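Local coordinates for protein mRNA-capping enzyme subunit alpha (Saccharomyces cerevisiae, PDB 3KYH) that catalyses the second step of mRNA capping, transferring GMP from GTP to the 5'-diphosphate end of RNA through a covalent enzyme-GMP intermediate, at residues G89-F94 and F108-L113; E119-T124 and A188-R193; D127-D132 and L156-R161; K181-L186 and T195-K200. One frame throughout, in Å; residues are numbered along the deposited sequence.

How the contacts relate
All four contacts lie within the catalytic domain, on the same side of the chain's centre. Contacts 1, 2 and 4 form a cluster with centres about 9 to 12 Å apart. Contact 3 lies about 12 Å from contact 1, but 21 and 18 Å from contacts 2 and 4. Contacts 1 and 3 reach the same mixed sheet, whereas contacts 2 and 4 both use helix 168-189. Along the chain, contact 1 closes before the others open, contact 3 falls within the span of contact 2, and contacts 2 and 4 alternate their segments. Loop 108-113 is the common neighbour, touching the helix, the 195-200 loop and N159, and all pack away from the active-site lysine, K72.

Contact 1 (G89-F94 and F108-L113); sequences GEQGCF and FRFPRL
C93 and Q91 of segment 89-94 meet the loop residues F108 and F110, one through sulfur and the other through an amide. SG is anti to the backbone N of C93 (chi1 -166°), and C93 SG lies 3.3 Å from F108 CD2. C93 SG is 4.5 Å from the centroid of the F108 ring and 61° off the ring normal, an oblique sulfur-aromatic contact. F110 is a looser neighbour, with its CE1 4.3 Å from C93 SG. A cysteine suits this buried place because it is small, polarisable and undemanding of polar partners.

The polar part belongs to Q91. Its extended side chain crosses F110 at about a right angle and brings the amide to the backbone of F108 and F110, with Q91 CD 3.6 Å from F110 O. The amide plane stands 72° from the F110 ring.

The two phenylalanines also pack within their own loop, F108 CB lying 3.5 Å above one face of the F110 ring, offset toward the rim. Beyond the contact, F108 meets the rings of F197 and F199, F110 makes an edge-to-face pair with F179, and the backbone of C93 is hydrogen-bonded to that of V105. The chemistry implies a division of labour: sulfur and aromatic rings make up the apolar, buried side of this contact, while the longer glutamine brings a polar group to loop backbone not paired as a strand.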
loop_
_atom_site.group_PDB
_atom_site.type_symbol
_atom_site.label_atom_id
_atom_site.label_comp_id
_atom_site.label_asym_id
_atom_site.label_seq_id
_atom_site.Cartn_x
_atom_site.Cartn_y
_atom_site.Cartn_z
ATOM N N GLY C 89 -27.394 38.308 20.101
ATOM C CA GLY C 89 -28.282 39.443 19.794
ATOM C C GLY C 89 -27.848 40.428 18.720
ATOM O O GLY C 89 -26.886 41.184 18.918
ATOM N N GLU C 90 -28.575 40.382 17.596
ATOM C CA GLU C 90 -28.444 41.233 16.391
ATOM C C GLU C 90 -29.206 40.536 15.248
ATOM O O GLU C 90 -29.252 39.289 15.205
ATOM C CB GLU C 90 -26.973 41.478 16.001
ATOM C CG GLU C 90 -26.695 42.510 14.895
ATOM C CD GLU C 90 -27.446 43.832 15.040
ATOM O OE1 GLU C 90 -28.619 43.906 14.605
ATOM O OE2 GLU C 90 -26.842 44.817 15.519
ATOM N N GLN C 91 -29.833 41.327 14.362
ATOM C CA GLN C 91 -30.614 40.794 13.230
ATOM C C GLN C 91 -29.783 40.154 12.104
ATOM O O GLN C 91 -28.714 40.651 11.712
ATOM C CB GLN C 91 -31.583 41.839 12.664
ATOM C CG GLN C 91 -32.768 41.241 11.871
ATOM C CD GLN C 91 -33.598 42.291 11.136
ATOM O OE1 GLN C 91 -34.788 42.081 10.870
ATOM N NE2 GLN C 91 -32.972 43.424 10.795
ATOM N N GLY C 92 -30.321 39.067 11.562
ATOM C CA GLY C 92 -29.611 38.291 10.559
ATOM C C GLY C 92 -30.310 38.171 9.223
ATOM O O GLY C 92 -31.500 37.868 9.159
ATOM N N CYS C 93 -29.512 38.340 8.171
ATOM C CA CYS C 93 -29.970 38.321 6.788
ATOM C C CYS C 93 -29.479 37.061 6.085
ATOM O O CYS C 93 -28.283 36.956 5.764
ATOM C CB CYS C 93 -29.477 39.579 6.068
ATOM S SG CYS C 93 -30.317 39.807 4.510
ATOM N N PHE C 94 -30.400 36.116 5.876
ATOM C CA PHE C 94 -30.053 34.748 5.450
ATOM C C PHE C 94 -30.753 34.223 4.189
ATOM O O PHE C 94 -31.903 34.586 3.901
ATOM C CB PHE C 94 -30.208 33.760 6.614
ATOM C CG PHE C 94 -29.111 33.848 7.655
ATOM C CD1 PHE C 94 -28.893 35.025 8.391
ATOM C CD2 PHE C 94 -28.340 32.717 7.955
ATOM C CE1 PHE C 94 -27.879 35.087 9.352
ATOM C CE2 PHE C 94 -27.343 32.759 8.942
ATOM C CZ PHE C 94 -27.117 33.936 9.642
ATOM N N PHE C 108 -29.042 44.991 6.909
ATOM C CA PHE C 108 -30.456 45.166 6.597
ATOM C C PHE C 108 -31.269 45.371 7.878
ATOM O O PHE C 108 -31.158 44.603 8.841
ATOM C CB PHE C 108 -31.022 43.982 5.798
ATOM C CG PHE C 108 -30.713 44.004 4.311
ATOM C CD1 PHE C 108 -31.306 44.939 3.457
ATOM C CD2 PHE C 108 -29.901 43.016 3.748
ATOM C CE1 PHE C 108 -31.046 44.919 2.076
ATOM C CE2 PHE C 108 -29.644 42.977 2.374
ATOM C CZ PHE C 108 -30.220 43.935 1.536
ATOM N N ARG C 109 -32.100 46.406 7.866
ATOM C CA ARG C 109 -32.926 46.734 9.017
ATOM C C ARG C 109 -34.405 46.445 8.757
ATOM O O ARG C 109 -35.179 47.338 8.374
ATOM C CB ARG C 109 -32.671 48.186 9.449
ATOM C CG ARG C 109 -31.332 48.408 10.182
ATOM C CD ARG C 109 -30.139 48.640 9.243
ATOM N NE ARG C 109 -28.870 48.633 9.974
ATOM C CZ ARG C 109 -27.773 49.299 9.613
ATOM N NH1 ARG C 109 -27.757 50.075 8.526
ATOM N NH2 ARG C 109 -26.684 49.211 10.368
ATOM N N PHE C 110 -34.774 45.180 8.951
ATOM C CA PHE C 110 -36.154 44.747 8.752
ATOM C C PHE C 110 -36.968 44.936 10.045
ATOM O O PHE C 110 -36.614 44.341 11.069
ATOM C CB PHE C 110 -36.216 43.332 8.169
ATOM C CG PHE C 110 -35.456 43.167 6.851
ATOM C CD1 PHE C 110 -34.787 41.970 6.569
ATOM C CD2 PHE C 110 -35.416 44.200 5.888
ATOM C CE1 PHE C 110 -34.058 41.821 5.380
ATOM C CE2 PHE C 110 -34.712 44.050 4.664
ATOM C CZ PHE C 110 -34.033 42.859 4.415
ATOM N N PRO C 111 -38.017 45.801 10.011
ATOM C CA PRO C 111 -38.739 46.393 11.156
ATOM C C PRO C 111 -40.211 46.023 11.420
ATOM O O PRO C 111 -40.551 44.836 11.495
ATOM C CB PRO C 111 -38.681 47.896 10.829
ATOM C CG PRO C 111 -38.337 47.978 9.370
ATOM C CD PRO C 111 -38.306 46.592 8.807
ATOM N N ARG C 112 -41.009 47.056 11.716
ATOM C CA ARG C 112 -42.469 47.065 11.593
ATOM C C ARG C 112 -42.925 48.534 11.508
ATOM O O ARG C 112 -42.156 49.427 11.108
ATOM C CB ARG C 112 -43.113 46.440 12.823
ATOM C CG ARG C 112 -43.311 44.951 12.821
ATOM C CD ARG C 112 -42.717 44.454 14.142
ATOM N NE ARG C 112 -43.397 43.293 14.719
ATOM C CZ ARG C 112 -42.790 42.316 15.386
ATOM N NH1 ARG C 112 -41.467 42.345 15.549
ATOM N NH2 ARG C 112 -43.516 41.299 15.876
ATOM N N LEU C 113 -44.200 48.765 11.836
ATOM C CA LEU C 113 -44.679 50.078 12.267
ATOM C C LEU C 113 -46.006 49.852 13.015
ATOM O O LEU C 113 -47.074 50.085 12.434
ATOM C CB LEU C 113 -44.821 51.081 11.104
ATOM C CG LEU C 113 -44.516 52.556 11.414
ATOM C CD1 LEU C 113 -43.230 52.929 10.688
ATOM C CD2 LEU C 113 -45.639 53.513 10.976
#

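Contact 2 (E119-T124 and A188-R193); sequences EELLET and AAYPNR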
loop_
_atom_site.group_PDB
_atom_site.type_symbol
_atom_site.label_atom_id
_atom_site.label_comp_id
_atom_site.label_asym_id
_atom_site.label_seq_id
_atom_site.Cartn_x
_atom_site.Cartn_y
_atom_site.Cartn_z
ATOM N N GLU C 119 -40.158 58.069 12.235
ATOM C CA GLU C 119 -38.867 57.530 12.686
ATOM C C GLU C 119 -39.006 56.057 13.081
ATOM O O GLU C 119 -38.137 55.260 12.725
ATOM C CB GLU C 119 -38.331 58.301 13.902
ATOM C CG GLU C 119 -37.270 59.375 13.628
ATOM C CD GLU C 119 -37.843 60.771 13.384
ATOM O OE1 GLU C 119 -38.493 61.344 14.280
ATOM O OE2 GLU C 119 -37.609 61.334 12.304
ATOM N N GLU C 120 -40.084 55.720 13.803
ATOM C CA GLU C 120 -40.387 54.375 14.369
ATOM C C GLU C 120 -39.489 53.185 13.958
ATOM O O GLU C 120 -38.871 52.550 14.819
ATOM C CB GLU C 120 -41.882 54.037 14.196
ATOM C CG GLU C 120 -42.390 52.758 14.873
ATOM C CD GLU C 120 -42.700 52.921 16.344
ATOM O OE1 GLU C 120 -42.952 54.062 16.790
ATOM O OE2 GLU C 120 -42.737 51.890 17.052
ATOM N N LEU C 121 -39.444 52.896 12.655
ATOM C CA LEU C 121 -38.575 51.875 12.038
ATOM C C LEU C 121 -37.187 51.671 12.650
ATOM O O LEU C 121 -36.751 50.522 12.835
ATOM C CB LEU C 121 -38.457 52.087 10.517
ATOM C CG LEU C 121 -38.669 53.483 9.910
ATOM C CD1 LEU C 121 -37.367 54.260 9.744
ATOM C CD2 LEU C 121 -39.417 53.365 8.584
ATOM N N LEU C 122 -36.557 52.788 13.020
ATOM C CA LEU C 122 -35.150 52.858 13.431
ATOM C C LEU C 122 -34.706 52.054 14.666
ATOM O O LEU C 122 -33.503 51.845 14.848
ATOM C CB LEU C 122 -34.708 54.324 13.511
ATOM C CG LEU C 122 -34.502 55.042 12.170
ATOM C CD1 LEU C 122 -35.192 56.387 12.145
ATOM C CD2 LEU C 122 -33.018 55.191 11.811
ATOM N N GLU C 123 -35.646 51.595 15.491
ATOM C CA GLU C 123 -35.319 50.745 16.653
ATOM C C GLU C 123 -36.198 49.486 16.688
ATOM O O GLU C 123 -35.827 48.451 17.270
ATOM C CB GLU C 123 -35.361 51.531 17.977
ATOM C CG GLU C 123 -34.988 50.735 19.263
ATOM C CD GLU C 123 -33.480 50.615 19.579
ATOM O OE1 GLU C 123 -33.150 50.356 20.766
ATOM O OE2 GLU C 123 -32.619 50.778 18.674
ATOM N N THR C 124 -37.344 49.577 16.015
ATOM C CA THR C 124 -38.242 48.435 15.791
ATOM C C THR C 124 -37.584 47.362 14.903
ATOM O O THR C 124 -36.543 47.622 14.292
ATOM C CB THR C 124 -39.527 48.910 15.140
ATOM O OG1 THR C 124 -39.179 49.677 13.988
ATOM C CG2 THR C 124 -40.315 49.787 16.093
ATOM N N ALA C 188 -36.992 55.098 2.044
ATOM C CA ALA C 188 -37.540 56.296 1.411
ATOM C C ALA C 188 -37.379 57.550 2.275
ATOM O O ALA C 188 -37.022 58.618 1.760
ATOM C CB ALA C 188 -38.986 56.074 1.015
ATOM N N ALA C 189 -37.622 57.406 3.578
ATOM C CA ALA C 189 -37.368 58.463 4.559
ATOM C C ALA C 189 -35.871 58.804 4.725
ATOM O O ALA C 189 -35.474 59.960 4.523
ATOM C CB ALA C 189 -38.018 58.121 5.914
ATOM N N TYR C 190 -35.055 57.800 5.053
ATOM C CA TYR C 190 -33.638 58.006 5.343
ATOM C C TYR C 190 -32.719 57.206 4.414
ATOM O O TYR C 190 -32.374 56.060 4.745
ATOM C CB TYR C 190 -33.335 57.639 6.793
ATOM C CG TYR C 190 -34.369 58.091 7.790
ATOM C CD1 TYR C 190 -35.359 57.210 8.230
ATOM C CD2 TYR C 190 -34.335 59.384 8.332
ATOM C CE1 TYR C 190 -36.310 57.609 9.165
ATOM C CE2 TYR C 190 -35.289 59.795 9.275
ATOM C CZ TYR C 190 -36.263 58.892 9.683
ATOM O OH TYR C 190 -37.211 59.262 10.598
ATOM N N PRO C 191 -32.311 57.805 3.266
ATOM C CA PRO C 191 -31.408 57.177 2.294
ATOM C C PRO C 191 -30.027 56.830 2.853
ATOM O O PRO C 191 -29.466 55.791 2.489
ATOM C CB PRO C 191 -31.292 58.228 1.176
ATOM C CG PRO C 191 -31.771 59.510 1.767
ATOM C CD PRO C 191 -32.841 59.073 2.724
ATOM N N ASN C 192 -29.523 57.668 3.760
ATOM C CA ASN C 192 -28.191 57.510 4.343
ATOM C C ASN C 192 -27.977 56.400 5.369
ATOM O O ASN C 192 -26.912 55.782 5.337
ATOM C CB ASN C 192 -27.680 58.842 4.905
ATOM C CG ASN C 192 -27.076 59.735 3.837
ATOM O OD1 ASN C 192 -27.721 60.044 2.825
ATOM N ND2 ASN C 192 -25.831 60.173 4.070
ATOM N N ARG C 193 -28.944 56.155 6.264
ATOM C CA ARG C 193 -28.809 55.147 7.341
ATOM C C ARG C 193 -28.498 53.726 6.832
ATOM O O ARG C 193 -28.242 52.805 7.621
ATOM C CB ARG C 193 -30.063 55.134 8.242
ATOM C CG ARG C 193 -29.991 54.298 9.553
ATOM C CD ARG C 193 -29.397 55.048 10.778
ATOM N NE ARG C 193 -28.158 55.767 10.467
ATOM C CZ ARG C 193 -28.028 57.095 10.407
ATOM N NH1 ARG C 193 -29.046 57.904 10.704
ATOM N NH2 ARG C 193 -26.853 57.617 10.070
#
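Y190, just past helix 168-189, reaches across to E119, L121 and L122, in and beside a short 3-10 turn at 121-122. This is surface packing in the catalytic domain, between the long loop after strand 102-105 and the C-terminal end of the helix. The compact side is the tyrosine ring. L121 CD1 comes to the ring edge near its plane, 3.6 Å from Y190 CE1, and the same ring carbon is 3.4 Å from L122 CD1, which approaches obliquely. Methyls of two consecutive leucines thus converge on one ring carbon. L121 is buried and packs also on D185 and L186 of the helix, while A189 CB covers part of one face of the ring.

Toward solvent the packing thins. L122 is exposed; its side chain and that of R193 cross at about a right angle, L122 CD2 lying 3.8 Å from R193 CD. Tyrosine suits this border because its ring can join the leucines while its hydroxyl reaches a polar, solvent-facing partner, E119: Y190 OH donates to E119 OE2 over 2.7 Å, meeting the oxygen on its anti side, 23° out of the carboxylate plane.

Contact 3 (D127-D132 and L156-R161); sequences DGTLLD and LAINGR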
loop_
_atom_site.group_PDB
_atom_site.type_symbol
_atom_site.label_atom_id
_atom_site.label_comp_id
_atom_site.label_asym_id
_atom_site.label_seq_id
_atom_site.Cartn_x
_atom_site.Cartn_y
_atom_site.Cartn_z
ATOM N N ASP C 127 -38.814 39.482 13.348
ATOM C CA ASP C 127 -38.427 38.196 14.009
ATOM C C ASP C 127 -39.416 37.147 13.560
ATOM O O ASP C 127 -40.626 37.306 13.809
ATOM C CB ASP C 127 -38.521 38.285 15.555
ATOM C CG ASP C 127 -38.318 36.923 16.307
ATOM O OD1 ASP C 127 -38.532 35.788 15.789
ATOM O OD2 ASP C 127 -38.011 37.008 17.523
ATOM N N GLY C 128 -38.864 36.061 13.007
ATOM C CA GLY C 128 -39.618 34.951 12.421
ATOM C C GLY C 128 -40.310 35.346 11.125
ATOM O O GLY C 128 -41.544 35.488 11.076
ATOM N N THR C 129 -39.519 35.542 10.073
ATOM C CA THR C 129 -40.082 35.957 8.785
ATOM C C THR C 129 -39.481 35.224 7.569
ATOM O O THR C 129 -38.309 35.440 7.213
ATOM C CB THR C 129 -40.094 37.505 8.668
ATOM O OG1 THR C 129 -40.865 38.065 9.744
ATOM C CG2 THR C 129 -40.643 37.981 7.327
ATOM N N LEU C 130 -40.292 34.349 6.966
ATOM C CA LEU C 130 -39.896 33.516 5.806
ATOM C C LEU C 130 -40.668 33.789 4.493
ATOM O O LEU C 130 -41.884 33.529 4.350
ATOM C CB LEU C 130 -39.832 32.013 6.167
ATOM C CG LEU C 130 -38.875 31.068 5.412
ATOM C CD1 LEU C 130 -37.396 31.450 5.543
ATOM C CD2 LEU C 130 -39.058 29.611 5.844
ATOM N N LEU C 131 -39.894 34.292 3.534
ATOM C CA LEU C 131 -40.396 34.848 2.271
ATOM C C LEU C 131 -39.597 34.325 1.077
ATOM O O LEU C 131 -38.359 34.468 1.021
ATOM C CB LEU C 131 -40.379 36.386 2.304
ATOM C CG LEU C 131 -39.141 37.183 2.741
ATOM C CD1 LEU C 131 -39.608 38.568 3.153
ATOM C CD2 LEU C 131 -38.437 36.560 3.932
ATOM N N ASP C 132 -40.328 33.705 0.150
ATOM C CA ASP C 132 -39.760 32.949 -0.965
ATOM C C ASP C 132 -39.454 33.756 -2.216
ATOM O O ASP C 132 -40.366 34.312 -2.849
ATOM C CB ASP C 132 -40.659 31.748 -1.288
ATOM C CG ASP C 132 -40.040 30.808 -2.302
ATOM O OD1 ASP C 132 -38.798 30.676 -2.340
ATOM O OD2 ASP C 132 -40.806 30.222 -3.086
ATOM N N LEU C 156 -44.346 32.712 3.839
ATOM C CA LEU C 156 -44.982 31.724 4.706
ATOM C C LEU C 156 -44.682 31.879 6.197
ATOM O O LEU C 156 -45.107 31.047 7.018
ATOM C CB LEU C 156 -44.707 30.293 4.226
ATOM C CG LEU C 156 -43.353 29.719 3.783
ATOM C CD1 LEU C 156 -42.146 30.293 4.491
ATOM C CD2 LEU C 156 -43.383 28.242 4.045
ATOM N N ALA C 157 -43.930 32.929 6.533
ATOM C CA ALA C 157 -43.714 33.342 7.925
ATOM C C ALA C 157 -43.562 34.848 8.031
ATOM O O ALA C 157 -42.762 35.453 7.323
ATOM C CB ALA C 157 -42.510 32.643 8.546
ATOM N N ILE C 158 -44.384 35.451 8.884
ATOM C CA ILE C 158 -44.207 36.849 9.260
ATOM C C ILE C 158 -44.274 37.000 10.776
ATOM O O ILE C 158 -45.186 36.470 11.436
ATOM C CB ILE C 158 -45.125 37.847 8.481
ATOM C CG1 ILE C 158 -44.439 39.208 8.395
ATOM C CG2 ILE C 158 -46.546 37.990 9.073
ATOM C CD1 ILE C 158 -43.654 39.423 7.116
ATOM N N ASN C 159 -43.246 37.668 11.299
ATOM C CA ASN C 159 -43.071 37.931 12.721
ATOM C C ASN C 159 -43.524 36.801 13.643
ATOM O O ASN C 159 -44.587 36.874 14.269
ATOM C CB ASN C 159 -43.605 39.315 13.074
ATOM C CG ASN C 159 -42.663 40.421 12.625
ATOM O OD1 ASN C 159 -41.435 40.233 12.570
ATOM N ND2 ASN C 159 -43.230 41.582 12.315
ATOM N N GLY C 160 -42.735 35.719 13.585
ATOM C CA GLY C 160 -42.931 34.456 14.300
ATOM C C GLY C 160 -44.163 33.656 13.916
ATOM O O GLY C 160 -44.206 32.444 14.124
ATOM N N ARG C 161 -45.166 34.339 13.368
ATOM C CA ARG C 161 -46.448 33.747 12.981
ATOM C C ARG C 161 -46.297 32.921 11.685
ATOM O O ARG C 161 -45.971 33.462 10.620
ATOM C CB ARG C 161 -47.542 34.856 12.950
ATOM C CG ARG C 161 -48.755 34.689 11.994
ATOM C CD ARG C 161 -49.973 35.586 12.364
ATOM N NE ARG C 161 -51.152 35.265 11.549
ATOM C CZ ARG C 161 -51.831 34.111 11.580
ATOM N NH1 ARG C 161 -51.508 33.127 12.410
ATOM N NH2 ARG C 161 -52.854 33.921 10.763
#
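L130 and A157 form only a loose antiparallel pair between strands 129-139 and 154-158, and L156 and A157 together face L130 in a classic beta bulge. L130 O accepts from two donors, A157 N in the carbonyl plane and L156 N nearly along the C=O axis. Beyond it, I158 to R161 form a type I' turn. N159 and G160 have positive phi, and an asparagine-glycine pair suits such a turn. G160 N donates to G128 O at 2.8 Å, on a lone pair in the carbonyl plane. G128 suits its place, since a side chain there would run into G160 CA.

Among side chains, L130 and L156 lie side by side, L130 CB 3.3 Å from L156 CD1, with A157 CB 3.6 Å from L130 CB. T129 uses both branches. Its OG1, beside the backbone N (chi1 -59°), accepts from N159 N at 2.9 Å, while its CG2 lies 3.3 Å from I158 CD1. N159 OD1 in turn accepts from D127 N at 2.8 Å, with an N-H...O angle of 164°. An alanine in place of T129 would probably leave N159 N without its hydroxyl acceptor and open a gap beside I158 CD1. The chemistry implies a turn bound to the neighbouring strand by backbone and side chains alike, threonine and asparagine taking up backbone N-H groups where strand pairing gives out.

Contact 4 (K181-L186 and T195-K200); sequences KPYFDL and TTFPFK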
loop_
_atom_site.group_PDB
_atom_site.type_symbol
_atom_site.label_atom_id
_atom_site.label_comp_id
_atom_site.label_asym_id
_atom_site.label_seq_id
_atom_site.Cartn_x
_atom_site.Cartn_y
_atom_site.Cartn_z
ATOM N N LYS C 181 -43.456 47.351 3.192
ATOM C CA LYS C 181 -43.781 48.724 3.612
ATOM C C LYS C 181 -42.630 49.348 4.479
ATOM O O LYS C 181 -42.030 50.333 4.030
ATOM C CB LYS C 181 -45.172 48.743 4.291
ATOM C CG LYS C 181 -46.130 49.885 3.966
ATOM C CD LYS C 181 -45.787 51.163 4.726
ATOM C CE LYS C 181 -46.981 51.855 5.339
ATOM N NZ LYS C 181 -46.404 52.677 6.466
ATOM N N PRO C 182 -42.242 48.732 5.634
ATOM C CA PRO C 182 -41.127 49.206 6.473
ATOM C C PRO C 182 -39.726 49.103 5.874
ATOM O O PRO C 182 -38.894 49.952 6.184
ATOM C CB PRO C 182 -41.210 48.316 7.700
ATOM C CG PRO C 182 -41.685 47.063 7.170
ATOM C CD PRO C 182 -42.775 47.486 6.211
ATOM N N TYR C 183 -39.448 48.098 5.041
ATOM C CA TYR C 183 -38.256 48.199 4.176
ATOM C C TYR C 183 -38.414 49.507 3.399
ATOM O O TYR C 183 -37.575 50.389 3.534
ATOM C CB TYR C 183 -38.035 46.985 3.244
ATOM C CG TYR C 183 -36.971 47.175 2.168
ATOM C CD1 TYR C 183 -35.719 46.557 2.275
ATOM C CD2 TYR C 183 -37.214 47.964 1.022
ATOM C CE1 TYR C 183 -34.721 46.736 1.281
ATOM C CE2 TYR C 183 -36.223 48.154 0.028
ATOM C CZ TYR C 183 -34.981 47.533 0.165
ATOM O OH TYR C 183 -34.011 47.706 -0.804
ATOM N N PHE C 184 -39.533 49.678 2.695
ATOM C CA PHE C 184 -39.602 50.730 1.677
ATOM C C PHE C 184 -39.575 52.138 2.252
ATOM O O PHE C 184 -38.774 52.973 1.812
ATOM C CB PHE C 184 -40.750 50.530 0.680
ATOM C CG PHE C 184 -40.415 51.010 -0.711
ATOM C CD1 PHE C 184 -39.839 50.141 -1.640
ATOM C CD2 PHE C 184 -40.626 52.342 -1.073
ATOM C CE1 PHE C 184 -39.488 50.580 -2.917
ATOM C CE2 PHE C 184 -40.276 52.801 -2.350
ATOM C CZ PHE C 184 -39.704 51.916 -3.274
ATOM N N ASP C 185 -40.435 52.361 3.247
ATOM C CA ASP C 185 -40.466 53.581 4.058
ATOM C C ASP C 185 -39.082 53.936 4.571
ATOM O O ASP C 185 -38.583 55.021 4.270
ATOM C CB ASP C 185 -41.438 53.409 5.225
ATOM C CG ASP C 185 -42.880 53.405 4.775
ATOM O OD1 ASP C 185 -43.701 54.081 5.435
ATOM O OD2 ASP C 185 -43.187 52.767 3.742
ATOM N N LEU C 186 -38.460 52.982 5.267
ATOM C CA LEU C 186 -37.114 53.114 5.833
ATOM C C LEU C 186 -36.078 53.540 4.809
ATOM O O LEU C 186 -35.135 54.253 5.140
ATOM C CB LEU C 186 -36.695 51.784 6.460
ATOM C CG LEU C 186 -35.416 51.535 7.250
ATOM C CD1 LEU C 186 -35.724 50.399 8.213
ATOM C CD2 LEU C 186 -34.239 51.182 6.329
ATOM N N THR C 195 -26.475 52.148 3.420
ATOM C CA THR C 195 -25.786 51.811 2.171
ATOM C C THR C 195 -25.211 50.404 2.399
ATOM O O THR C 195 -24.777 49.712 1.451
ATOM C CB THR C 195 -24.730 52.870 1.722
ATOM O OG1 THR C 195 -25.239 54.205 1.897
ATOM C CG2 THR C 195 -24.401 52.689 0.246
ATOM N N THR C 196 -25.275 50.012 3.682
ATOM C CA THR C 196 -25.107 48.638 4.204
ATOM C C THR C 196 -25.931 47.591 3.415
ATOM O O THR C 196 -25.662 46.390 3.513
ATOM C CB THR C 196 -25.545 48.522 5.732
ATOM O OG1 THR C 196 -26.964 48.643 5.861
ATOM C CG2 THR C 196 -24.884 49.537 6.674
ATOM N N PHE C 197 -26.964 48.069 2.712
ATOM C CA PHE C 197 -27.891 47.309 1.858
ATOM C C PHE C 197 -27.192 47.008 0.498
ATOM O O PHE C 197 -26.988 47.927 -0.305
ATOM C CB PHE C 197 -29.153 48.172 1.601
ATOM C CG PHE C 197 -30.140 48.286 2.759
ATOM C CD1 PHE C 197 -31.510 48.366 2.476
ATOM C CD2 PHE C 197 -29.737 48.403 4.097
ATOM C CE1 PHE C 197 -32.472 48.488 3.487
ATOM C CE2 PHE C 197 -30.696 48.536 5.146
ATOM C CZ PHE C 197 -32.069 48.581 4.834
ATOM N N PRO C 198 -26.806 45.741 0.236
ATOM C CA PRO C 198 -26.007 45.369 -0.943
ATOM C C PRO C 198 -26.728 45.324 -2.284
ATOM O O PRO C 198 -26.067 45.252 -3.320
ATOM C CB PRO C 198 -25.547 43.937 -0.624
ATOM C CG PRO C 198 -26.589 43.417 0.288
ATOM C CD PRO C 198 -26.897 44.607 1.168
ATOM N N PHE C 199 -28.058 45.339 -2.259
ATOM C CA PHE C 199 -28.880 45.035 -3.421
ATOM C C PHE C 199 -30.348 45.397 -3.180
ATOM O O PHE C 199 -30.786 45.388 -2.029
ATOM C CB PHE C 199 -28.719 43.551 -3.759
ATOM C CG PHE C 199 -29.377 42.576 -2.782
ATOM C CD1 PHE C 199 -30.733 42.651 -2.428
ATOM C CD2 PHE C 199 -28.667 41.456 -2.356
ATOM C CE1 PHE C 199 -31.333 41.643 -1.672
ATOM C CE2 PHE C 199 -29.248 40.486 -1.534
ATOM C CZ PHE C 199 -30.584 40.572 -1.210
ATOM N N LYS C 200 -31.115 45.659 -4.242
ATOM C CA LYS C 200 -32.503 46.121 -4.102
ATOM C C LYS C 200 -33.574 45.029 -3.869
ATOM O O LYS C 200 -33.343 43.841 -4.142
ATOM C CB LYS C 200 -32.890 47.035 -5.271
ATOM C CG LYS C 200 -33.942 48.083 -4.887
ATOM C CD LYS C 200 -34.662 48.711 -6.075
ATOM C CE LYS C 200 -36.137 48.873 -5.715
ATOM N NZ LYS C 200 -36.863 49.926 -6.469
#
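The ring of Y183, on helix 168-189, meets F197 of the loop that follows the helix, and its hydroxyl approaches K200. From CB, its CG lies anti to the backbone N (chi1 169°). CD1 is the first atom to meet the loop, Y183 CD1 lying 4.0 Å from F197 CE1. CE1 comes closer, with Y183 CE1 3.6 Å from F197 CE1. At the tip, Y183 OH lies 4.0 Å from K200 CA and 4.1 Å from K200 CG, a van der Waals approach to the start of a strand. The Y183 and F197 side chains slide past each other in opposite directions, their planes at 39° and their centroids 5.7 Å apart, neither stacked nor edge-to-face.

The contact joins the helix to the lead-in of strand 200-203, which runs parallel to 146-152 in the mixed sheet of the catalytic domain. Aromatic residues suit this junction because the backbones stay well apart and long flat side chains can span the distance. An alanine in place of Y183 would probably open a gap beside F197 CE1 and lose the ring that spans from helix to loop, leaving F197 to lean on F108 and L186.

L186, one turn on, adds a methyl: L186 CD2 meets F197 CZ at 3.7 Å. F197 also meets the ring of F108, and Y183 packs on F110, so both belong to a wider aromatic group. At the partly exposed side, K200 NZ lies at the edge of the F184 ring, near its plane and 4.5 Å from F184 CE1.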